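Local coordinates for periplasmic binding protein (Veillonella parvula, PDB 4LJS) that probably captures a substrate outside the cytoplasmic membrane and hands it to an ABC importer, as periplasmic binding proteins of this family do, at residues V24-F29 / G162-R167; F36-T41 / L133-I138; K196-E201 / D246-I251; D239-N244 / S271-V276. All coordinates share one frame; numbering follows the deposited sequence.

Contact 1 of 4, residues V24-F29 / G162-R167; sequences VTIESF and GRIFNR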
# COMPACT_ATOMS: atom_id res chain seq x y z
N VAL A 24 3.44 5.06 -24.85
CA VAL A 24 3.89 4.32 -23.69
C VAL A 24 3.28 2.93 -23.66
O VAL A 24 2.06 2.77 -23.68
CB VAL A 24 3.54 5.07 -22.38
CG1 VAL A 24 3.66 4.14 -21.18
CG2 VAL A 24 4.42 6.30 -22.21
N THR A 25 4.14 1.92 -23.63
CA THR A 25 3.70 0.54 -23.54
C THR A 25 3.93 0.03 -22.12
O THR A 25 5.04 0.09 -21.59
CB THR A 25 4.45 -0.34 -24.55
OG1 THR A 25 3.87 -0.14 -25.85
CG2 THR A 25 4.33 -1.80 -24.18
N ILE A 26 2.87 -0.47 -21.49
CA ILE A 26 2.94 -0.93 -20.11
C ILE A 26 2.58 -2.40 -20.03
O ILE A 26 1.64 -2.86 -20.69
CB ILE A 26 1.96 -0.12 -19.22
CG1 ILE A 26 2.42 1.33 -19.09
CG2 ILE A 26 1.80 -0.77 -17.84
CD1 ILE A 26 3.80 1.48 -18.46
N GLU A 27 3.32 -3.15 -19.22
CA GLU A 27 2.97 -4.53 -18.90
C GLU A 27 2.31 -4.65 -17.53
O GLU A 27 2.83 -4.18 -16.51
CB GLU A 27 4.20 -5.43 -18.96
CG GLU A 27 3.94 -6.84 -18.45
CD GLU A 27 5.18 -7.71 -18.46
OE1 GLU A 27 5.90 -7.71 -17.44
OE2 GLU A 27 5.43 -8.38 -19.47
N SER A 28 1.15 -5.31 -17.50
CA SER A 28 0.45 -5.60 -16.26
C SER A 28 0.04 -7.07 -16.31
O SER A 28 0.40 -7.78 -17.25
CB SER A 28 -0.77 -4.69 -16.12
OG SER A 28 -1.28 -4.68 -14.79
N PHE A 29 -0.69 -7.54 -15.30
CA PHE A 29 -1.06 -8.95 -15.21
C PHE A 29 -2.50 -9.12 -14.76
O PHE A 29 -2.97 -8.40 -13.89
CB PHE A 29 -0.16 -9.69 -14.21
CG PHE A 29 1.30 -9.56 -14.49
CD1 PHE A 29 2.00 -8.43 -14.09
CD2 PHE A 29 1.99 -10.58 -15.14
CE1 PHE A 29 3.35 -8.30 -14.35
CE2 PHE A 29 3.34 -10.47 -15.40
CZ PHE A 29 4.03 -9.32 -15.01
N GLY A 162 3.55 6.61 -13.23
CA GLY A 162 4.33 7.75 -13.69
C GLY A 162 4.44 7.84 -15.20
O GLY A 162 4.27 8.91 -15.78
N ARG A 163 4.71 6.71 -15.86
CA ARG A 163 4.78 6.69 -17.32
C ARG A 163 3.41 6.97 -17.96
O ARG A 163 3.31 7.71 -18.94
CB ARG A 163 5.33 5.36 -17.84
CG ARG A 163 6.76 5.06 -17.45
CD ARG A 163 7.23 3.75 -18.08
NE ARG A 163 7.31 3.85 -19.54
CZ ARG A 163 7.24 2.82 -20.37
NH1 ARG A 163 7.06 1.59 -19.90
NH2 ARG A 163 7.33 3.01 -21.68
N ILE A 164 2.37 6.37 -17.40
CA ILE A 164 1.02 6.55 -17.93
C ILE A 164 0.59 8.03 -17.87
O ILE A 164 -0.01 8.54 -18.82
CB ILE A 164 0.00 5.64 -17.20
CG1 ILE A 164 0.27 4.17 -17.53
CG2 ILE A 164 -1.44 6.01 -17.56
CD1 ILE A 164 -0.66 3.19 -16.81
N PHE A 165 0.93 8.72 -16.79
CA PHE A 165 0.50 10.10 -16.59
C PHE A 165 1.51 11.16 -16.97
O PHE A 165 1.34 12.33 -16.61
CB PHE A 165 0.04 10.31 -15.15
CG PHE A 165 -1.25 9.63 -14.84
CD1 PHE A 165 -2.44 10.24 -15.11
CD2 PHE A 165 -1.26 8.34 -14.32
CE1 PHE A 165 -3.64 9.61 -14.85
CE2 PHE A 165 -2.45 7.71 -14.06
CZ PHE A 165 -3.64 8.34 -14.32
N ASN A 166 2.54 10.75 -17.70
CA ASN A 166 3.68 11.62 -18.00
C ASN A 166 4.23 12.35 -16.76
O ASN A 166 4.49 13.56 -16.80
CB ASN A 166 3.33 12.63 -19.10
CG ASN A 166 4.57 13.25 -19.72
OD1 ASN A 166 5.59 12.58 -19.88
ND2 ASN A 166 4.50 14.53 -20.06
N ARG A 167 4.38 11.61 -15.67
CA ARG A 167 4.91 12.18 -14.43
C ARG A 167 6.12 11.36 -14.00
O ARG A 167 6.20 10.90 -12.86
CB ARG A 167 3.84 12.18 -13.32
CG ARG A 167 2.68 13.14 -13.57
CD ARG A 167 3.10 14.60 -13.47
NE ARG A 167 1.95 15.49 -13.57
CZ ARG A 167 1.94 16.75 -13.13
NH1 ARG A 167 3.02 17.25 -12.55
NH2 ARG A 167 0.84 17.50 -13.26
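R163, in the last turn of helix 151-164, reaches over to strand 19-29 and touches V24, T25 and I26. Its CB lies 3.9 Å from V24 CG1. Further out, R163 CD comes to 4.1 Å from I26 CD1, the two side chains running antiparallel alongside one another. A bend at chi3 (66°) accompanies the approach of NE to within 4.0 Å of V24 CG1. That same methyl sits over one face of the guanidinium, offset toward the rim. At the tip, R163 NH1 packs against I26 CD1 at 3.6 Å and gives a weak, bent hydrogen bond to T25 O (3.0 Å, 125° at the hydrogen). An alanine here would probably leave T25 O without this donor, and V24 CG1 and I26 CD1 without the guanidinium and CD they pack against. Closer to the backbone, V24 CG2 lies 3.7 Å from R163 O. Beside the arginine, I164 crosses I26 at about a right angle, with I26 CG1 and I164 CG1 3.9 Å apart; I164 also touches Y40 of the next strand, so it serves both arms of the antiparallel pair 19-29 and 34-40. The arginine thus drapes over a hairpin strand just where its helix stops, and the stop is a Schellman motif: R167 N bonds to G162 O, N166 N bonds weakly to R163 O, and N166 takes positive phi as the C-prime residue.

Contact 2 of 4, residues F36-T41 / L133-I138; sequences FESTYT and LANVYI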
# COMPACT_ATOMS: atom_id res chain seq x y z
N PHE A 36 -0.50 -8.92 -19.75
CA PHE A 36 -1.13 -8.31 -20.92
C PHE A 36 -0.48 -6.96 -21.13
O PHE A 36 0.06 -6.37 -20.20
CB PHE A 36 -2.65 -8.19 -20.76
CG PHE A 36 -3.08 -7.18 -19.72
CD1 PHE A 36 -3.07 -7.51 -18.37
CD2 PHE A 36 -3.52 -5.92 -20.10
CE1 PHE A 36 -3.49 -6.59 -17.41
CE2 PHE A 36 -3.94 -5.00 -19.15
CZ PHE A 36 -3.93 -5.33 -17.80
N GLU A 37 -0.50 -6.50 -22.37
CA GLU A 37 0.19 -5.28 -22.73
C GLU A 37 -0.83 -4.22 -23.10
O GLU A 37 -1.84 -4.53 -23.73
CB GLU A 37 1.12 -5.55 -23.90
CG GLU A 37 2.36 -4.71 -23.90
CD GLU A 37 3.39 -5.21 -24.88
OE1 GLU A 37 3.09 -5.26 -26.10
OE2 GLU A 37 4.50 -5.58 -24.44
N SER A 38 -0.56 -2.99 -22.70
CA SER A 38 -1.41 -1.86 -23.01
C SER A 38 -0.58 -0.71 -23.54
O SER A 38 0.51 -0.44 -23.03
CB SER A 38 -2.16 -1.41 -21.76
OG SER A 38 -2.87 -2.50 -21.19
N THR A 39 -1.09 -0.04 -24.57
CA THR A 39 -0.39 1.09 -25.16
C THR A 39 -1.17 2.38 -24.94
O THR A 39 -2.36 2.45 -25.22
CB THR A 39 -0.12 0.88 -26.65
OG1 THR A 39 0.81 -0.21 -26.82
CG2 THR A 39 0.48 2.13 -27.27
N TYR A 40 -0.47 3.40 -24.45
CA TYR A 40 -1.08 4.69 -24.16
C TYR A 40 -0.52 5.76 -25.10
O TYR A 40 0.68 6.00 -25.11
CB TYR A 40 -0.78 5.08 -22.71
CG TYR A 40 -1.34 4.12 -21.69
CD1 TYR A 40 -0.68 2.94 -21.38
CD2 TYR A 40 -2.53 4.41 -21.02
CE1 TYR A 40 -1.19 2.06 -20.43
CE2 TYR A 40 -3.04 3.54 -20.07
CZ TYR A 40 -2.38 2.37 -19.79
OH TYR A 40 -2.90 1.51 -18.85
N THR A 41 -1.40 6.39 -25.88
CA THR A 41 -0.97 7.46 -26.79
C THR A 41 -1.23 8.85 -26.21
O THR A 41 -0.82 9.86 -26.79
CB THR A 41 -1.66 7.35 -28.16
OG1 THR A 41 -3.09 7.32 -27.98
CG2 THR A 41 -1.21 6.09 -28.89
N LEU A 133 -12.28 1.34 -25.94
CA LEU A 133 -11.17 2.30 -26.03
C LEU A 133 -10.69 2.84 -24.67
O LEU A 133 -10.32 4.01 -24.55
CB LEU A 133 -11.51 3.45 -26.98
CG LEU A 133 -11.59 3.00 -28.44
CD1 LEU A 133 -11.83 4.19 -29.32
CD2 LEU A 133 -10.31 2.28 -28.84
N ALA A 134 -10.68 1.97 -23.67
CA ALA A 134 -10.12 2.31 -22.37
C ALA A 134 -9.01 1.33 -22.03
O ALA A 134 -8.93 0.24 -22.61
CB ALA A 134 -11.19 2.29 -21.30
N ASN A 135 -8.16 1.72 -21.10
CA ASN A 135 -7.11 0.84 -20.61
C ASN A 135 -7.35 0.40 -19.18
O ASN A 135 -8.12 1.03 -18.44
CB ASN A 135 -5.76 1.54 -20.74
CG ASN A 135 -5.28 1.57 -22.16
OD1 ASN A 135 -5.19 0.53 -22.81
ND2 ASN A 135 -4.99 2.77 -22.67
N VAL A 136 -6.70 -0.69 -18.80
CA VAL A 136 -6.78 -1.22 -17.43
C VAL A 136 -5.36 -1.42 -16.90
O VAL A 136 -4.50 -1.95 -17.60
CB VAL A 136 -7.54 -2.56 -17.40
CG1 VAL A 136 -7.45 -3.21 -16.01
CG2 VAL A 136 -9.00 -2.35 -17.82
N TYR A 137 -5.11 -0.97 -15.68
CA TYR A 137 -3.85 -1.25 -15.01
C TYR A 137 -4.12 -1.93 -13.67
O TYR A 137 -4.93 -1.45 -12.88
CB TYR A 137 -3.01 0.02 -14.81
CG TYR A 137 -1.68 -0.29 -14.16
CD1 TYR A 137 -0.65 -0.86 -14.89
CD2 TYR A 137 -1.47 -0.03 -12.81
CE1 TYR A 137 0.57 -1.16 -14.30
CE2 TYR A 137 -0.24 -0.33 -12.20
CZ TYR A 137 0.77 -0.90 -12.96
OH TYR A 137 1.99 -1.21 -12.39
N ILE A 138 -3.42 -3.03 -13.44
CA ILE A 138 -3.65 -3.88 -12.27
C ILE A 138 -2.40 -3.91 -11.37
O ILE A 138 -1.29 -4.12 -11.86
CB ILE A 138 -4.03 -5.30 -12.73
CG1 ILE A 138 -5.39 -5.27 -13.43
CG2 ILE A 138 -4.04 -6.28 -11.56
CD1 ILE A 138 -5.75 -6.55 -14.15
O HOH W 1 -5.28 -1.98 -21.16
O HOH W 2 -4.16 -1.00 -25.09
O HOH W 3 -2.17 -1.00 -18.27
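The Y40 ring carries the amide of N135 over one face, ND2 standing 3.3 Å from Y40 CE2, while a water lies in plane at its edge. Ring and amide are turned 49° apart, the two side chains pointing opposite ways as they pass. N135 CB adds to this, 3.4 Å from Y40 OH. The F36 ring is met at its edge instead: V136 O lies in plane, 3.4 Å from F36 CZ, and a second water also lies in plane there. I138 CD1 approaches F36 CE1 obliquely at 4.0 Å. The strands run 126° apart with no direct hydrogen bond between them, and the polar links run through waters. The water at the Y40 edge is held by Y40 OH at 2.7 Å and donates to V136 O. The one at the F36 edge accepts from V136 N and donates to both S38 OG and N135 OD1; a third links T39 N to that same OD1, so two waters grip one oxygen. A phenylalanine in place of Y40 would probably leave the water on V136 O without its hydroxyl partner and cut that bridge. V136 and Y137 belong to strand 135-138, an edge strand of a parallel four-stranded sheet. P126 of helix 126-130 touches both F36 and V136. Helix 151-164 sends I164 to Y40 and L161 to Y137, whose hydroxyl bonds to D160, leaving the hairpin strand 34-40 laid across the sheet's border between two helices.

Contact 3 of 4, residues K196-E201 / D246-I251; sequences KALFIE and DVIFLI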
# COMPACT_ATOMS: atom_id res chain seq x y z
N LYS A 196 15.57 -8.06 16.16
CA LYS A 196 14.64 -9.14 15.83
C LYS A 196 13.19 -8.64 15.87
O LYS A 196 12.68 -8.27 16.94
CB LYS A 196 14.83 -10.33 16.78
CG LYS A 196 13.87 -11.48 16.50
CD LYS A 196 14.58 -12.82 16.34
CE LYS A 196 15.04 -13.37 17.67
NZ LYS A 196 15.11 -14.86 17.63
N ALA A 197 12.54 -8.63 14.71
CA ALA A 197 11.21 -8.04 14.58
C ALA A 197 10.09 -9.06 14.39
O ALA A 197 10.28 -10.11 13.77
CB ALA A 197 11.18 -7.03 13.43
N LEU A 198 8.91 -8.74 14.93
CA LEU A 198 7.71 -9.53 14.71
C LEU A 198 6.59 -8.66 14.16
O LEU A 198 6.25 -7.64 14.75
CB LEU A 198 7.26 -10.19 16.02
CG LEU A 198 5.91 -10.90 15.93
CD1 LEU A 198 6.01 -12.15 15.05
CD2 LEU A 198 5.38 -11.25 17.32
N PHE A 199 6.02 -9.08 13.04
CA PHE A 199 4.87 -8.39 12.46
C PHE A 199 3.63 -9.26 12.60
O PHE A 199 3.57 -10.37 12.08
CB PHE A 199 5.09 -8.09 10.98
CG PHE A 199 6.28 -7.23 10.70
CD1 PHE A 199 7.56 -7.77 10.64
CD2 PHE A 199 6.13 -5.87 10.49
CE1 PHE A 199 8.66 -6.97 10.37
CE2 PHE A 199 7.22 -5.06 10.23
CZ PHE A 199 8.49 -5.61 10.17
N ILE A 200 2.64 -8.75 13.33
CA ILE A 200 1.39 -9.47 13.52
C ILE A 200 0.19 -8.55 13.44
O ILE A 200 0.28 -7.36 13.75
CB ILE A 200 1.35 -10.21 14.87
CG1 ILE A 200 1.77 -9.28 16.01
CG2 ILE A 200 2.25 -11.44 14.84
CD1 ILE A 200 1.39 -9.77 17.38
N GLU A 201 -0.95 -9.12 13.02
CA GLU A 201 -2.23 -8.43 13.10
C GLU A 201 -3.09 -9.17 14.10
O GLU A 201 -3.14 -10.40 14.09
CB GLU A 201 -2.94 -8.38 11.74
CG GLU A 201 -4.35 -7.78 11.81
CD GLU A 201 -5.07 -7.70 10.47
OE1 GLU A 201 -4.59 -8.31 9.49
OE2 GLU A 201 -6.12 -7.02 10.41
N ASP A 246 12.68 -8.18 19.67
CA ASP A 246 13.06 -6.89 20.24
C ASP A 246 11.99 -5.83 20.04
O ASP A 246 11.89 -4.89 20.83
CB ASP A 246 14.33 -6.39 19.57
CG ASP A 246 15.49 -7.33 19.74
OD1 ASP A 246 15.71 -7.79 20.88
OD2 ASP A 246 16.17 -7.62 18.73
N VAL A 247 11.21 -5.97 18.96
CA VAL A 247 10.18 -5.00 18.60
C VAL A 247 9.01 -5.70 17.90
O VAL A 247 9.21 -6.54 17.02
CB VAL A 247 10.76 -3.86 17.71
CG1 VAL A 247 11.50 -4.43 16.51
CG2 VAL A 247 9.67 -2.91 17.26
N ILE A 248 7.79 -5.37 18.32
CA ILE A 248 6.60 -5.92 17.70
C ILE A 248 5.88 -4.85 16.89
O ILE A 248 5.65 -3.75 17.36
CB ILE A 248 5.61 -6.45 18.74
CG1 ILE A 248 6.22 -7.64 19.49
CG2 ILE A 248 4.29 -6.85 18.08
CD1 ILE A 248 5.36 -8.15 20.62
N PHE A 249 5.54 -5.19 15.65
CA PHE A 249 4.68 -4.32 14.87
C PHE A 249 3.27 -4.89 14.83
O PHE A 249 3.05 -6.02 14.39
CB PHE A 249 5.25 -4.10 13.47
CG PHE A 249 6.55 -3.35 13.49
CD1 PHE A 249 6.56 -1.96 13.63
CD2 PHE A 249 7.76 -4.01 13.41
CE1 PHE A 249 7.74 -1.26 13.66
CE2 PHE A 249 8.95 -3.31 13.43
CZ PHE A 249 8.94 -1.93 13.56
N LEU A 250 2.32 -4.10 15.33
CA LEU A 250 0.91 -4.47 15.31
C LEU A 250 0.24 -3.89 14.07
O LEU A 250 -0.01 -2.69 13.98
CB LEU A 250 0.20 -3.95 16.56
CG LEU A 250 0.61 -4.55 17.91
CD1 LEU A 250 -0.29 -4.02 19.01
CD2 LEU A 250 0.56 -6.07 17.86
N ILE A 251 -0.04 -4.76 13.11
CA ILE A 251 -0.69 -4.35 11.87
C ILE A 251 -2.20 -4.18 12.07
O ILE A 251 -2.86 -5.06 12.61
CB ILE A 251 -0.38 -5.34 10.73
CG1 ILE A 251 1.13 -5.33 10.46
CG2 ILE A 251 -1.16 -4.98 9.47
CD1 ILE A 251 1.59 -6.41 9.51
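F199 and F249 both hold CG anti to the carbonyl carbon (chi1 -60° at F199), which sends their rings off in a common direction as neighbours. They sit on adjacent parallel strands, 196-203 and 247-252, in a sheet that fits the Rossmann-like lobe of this family. The ring planes are 16° apart with centroids 4.9 Å from each other, but the rings are slid so far that they barely overlap; F249 CD2 stands over one face of F199, 3.4 Å from F199 CE2. A197 CB lies at the edge of the F249 ring, and V306 of helix 299-310 touches both phenylalanines. The other face of the sheet carries L198, I200, I248 and L250. I200 places CG1 between its backbone N and carbonyl carbon, and its CD1 packs 3.8 Å from L250 CD2. Straight parallel-strand bonds join the backbones: L198 N to V247 O (3.0 Å), F249 N to L198 O (2.7 Å), I200 N to F249 O and I251 N to I200 O. At the start of the pair, where the backbone bonds to K196 O are weak, a side chain adds a firm one: K196 N donates to D246 OD2 at 2.7 Å in a nearly straight bond, meeting the anti side of that oxygen, 27° out of the carboxylate plane.

Contact 4 of 4, residues D239-N244 / S271-V276; sequences DVVEQN and SGLQGV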
# COMPACT_ATOMS: atom_id res chain seq x y z
N ASP A 239 4.93 -19.39 20.92
CA ASP A 239 5.99 -19.22 19.93
C ASP A 239 6.57 -17.81 19.95
O ASP A 239 7.74 -17.60 19.63
CB ASP A 239 5.47 -19.55 18.53
CG ASP A 239 5.72 -20.99 18.14
OD1 ASP A 239 6.84 -21.49 18.39
OD2 ASP A 239 4.80 -21.64 17.59
N VAL A 240 5.74 -16.84 20.33
CA VAL A 240 6.21 -15.47 20.44
C VAL A 240 7.19 -15.34 21.61
O VAL A 240 8.21 -14.67 21.49
CB VAL A 240 5.04 -14.47 20.59
CG1 VAL A 240 5.56 -13.07 20.82
CG2 VAL A 240 4.16 -14.51 19.35
N VAL A 241 6.88 -15.99 22.72
CA VAL A 241 7.78 -16.02 23.87
C VAL A 241 9.13 -16.64 23.52
O VAL A 241 10.19 -16.12 23.89
CB VAL A 241 7.17 -16.78 25.07
CG1 VAL A 241 8.22 -17.00 26.16
CG2 VAL A 241 5.97 -16.03 25.62
N GLU A 242 9.09 -17.75 22.79
CA GLU A 242 10.32 -18.42 22.37
C GLU A 242 11.14 -17.56 21.42
O GLU A 242 12.34 -17.38 21.61
CB GLU A 242 10.00 -19.77 21.72
CG GLU A 242 11.21 -20.51 21.19
CD GLU A 242 10.85 -21.83 20.52
OE1 GLU A 242 11.32 -22.07 19.39
OE2 GLU A 242 10.08 -22.62 21.11
N GLN A 243 10.49 -17.01 20.39
CA GLN A 243 11.17 -16.21 19.39
C GLN A 243 11.71 -14.91 19.97
O GLN A 243 12.80 -14.47 19.61
CB GLN A 243 10.26 -15.94 18.19
CG GLN A 243 9.98 -17.17 17.34
CD GLN A 243 11.22 -17.66 16.61
OE1 GLN A 243 11.94 -16.88 16.00
NE2 GLN A 243 11.47 -18.97 16.68
N ASN A 244 10.94 -14.31 20.87
CA ASN A 244 11.39 -13.17 21.67
C ASN A 244 11.85 -11.96 20.85
O ASN A 244 13.03 -11.60 20.86
CB ASN A 244 12.50 -13.63 22.63
CG ASN A 244 12.71 -12.67 23.79
OD1 ASN A 244 11.80 -11.95 24.19
ND2 ASN A 244 13.92 -12.67 24.35
N SER A 271 -0.09 -12.00 29.96
CA SER A 271 0.58 -12.75 31.01
C SER A 271 1.82 -13.43 30.45
O SER A 271 2.94 -13.15 30.89
CB SER A 271 -0.36 -13.79 31.62
OG SER A 271 -1.44 -13.16 32.29
N GLY A 272 1.62 -14.30 29.47
CA GLY A 272 2.72 -14.99 28.83
C GLY A 272 3.66 -14.04 28.12
O GLY A 272 4.86 -14.28 28.03
N LEU A 273 3.11 -12.93 27.64
CA LEU A 273 3.88 -11.99 26.82
C LEU A 273 4.76 -11.04 27.63
O LEU A 273 5.68 -10.44 27.09
CB LEU A 273 2.95 -11.21 25.90
CG LEU A 273 2.37 -12.03 24.74
CD1 LEU A 273 1.62 -11.14 23.75
CD2 LEU A 273 3.49 -12.80 24.06
N GLN A 274 4.47 -10.90 28.92
CA GLN A 274 5.15 -9.91 29.76
C GLN A 274 6.68 -10.05 29.77
O GLN A 274 7.38 -9.05 29.92
CB GLN A 274 4.61 -9.93 31.19
CG GLN A 274 3.14 -9.57 31.32
CD GLN A 274 2.80 -8.18 30.79
OE1 GLN A 274 1.67 -7.92 30.40
NE2 GLN A 274 3.78 -7.28 30.79
N GLY A 275 7.17 -11.27 29.62
CA GLY A 275 8.60 -11.52 29.62
C GLY A 275 9.31 -11.13 28.33
O GLY A 275 10.53 -10.95 28.32
N VAL A 276 8.55 -10.99 27.25
CA VAL A 276 9.13 -10.69 25.95
C VAL A 276 9.80 -9.31 25.93
O VAL A 276 9.26 -8.34 26.44
CB VAL A 276 8.06 -10.80 24.84
CG1 VAL A 276 8.62 -10.37 23.50
CG2 VAL A 276 7.53 -12.23 24.77
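The C-terminal end of helix 237-243 meets the turn that leads into helix 277-280, with V240, V241 and N244 on one side and G272, L273 and V276 on the other. No hydrogen bond joins the two segments, so methyl groups do most of the work. V240 CG1 lies 3.9 Å from L273 CD2, the two side chains approaching at a slant. V276 sends CG2 in against the helix backbone, 3.9 Å from V241 CA and 4.1 Å from V240 O, while V241 CG2 lies 4.2 Å from V276 CG2. V241 holds CG2 anti to the carbonyl carbon, and this methyl comes to 3.2 Å from G272 O, a tight fit of carbon on carbonyl oxygen. The turn keeps helical backbone angles over 272-275 without the regular bonds; V276 N to L273 O closes it. In the fold this turn belongs to a beta-alpha-beta crossover: strand 247-252 runs out into helix 260-268, then the turn, then helix 277-280, and strand 284-288 returns parallel beside it. N244 leaves helix 237-243 with positive phi, and its CG is anti to the backbone N (chi1 -161°). Its OD1 lies 3.4 Å from V276 CA and 3.6 Å from V276 CG1. That oxygen accepts a hydrogen bond from N277 N, just past V276, the N-cap residue of helix 277-280. V276 also rests on P245, and V240 on I235.

In the fold
From the N terminus, strand 19-29 opens contact 1, which closes 133 residues later at the end of helix 151-164. Contact 2 opens and closes within that loop, and the two touch: strands 19-29 and 34-40 pair through V24 O with Y40 N and I26 N with S38 O. Together they fasten the N-terminal hairpin to the border strand and a helix of the first lobe. After both loops have closed come contacts 3 and 4, on the opposite side of the chain's centre, contact 3 about 23 Å from contact 1 between nearest atoms. These two cross, since 239-244 precedes 246-251 and 271-276 comes last; L198 and V240 pack together, tying sheet to outer helix.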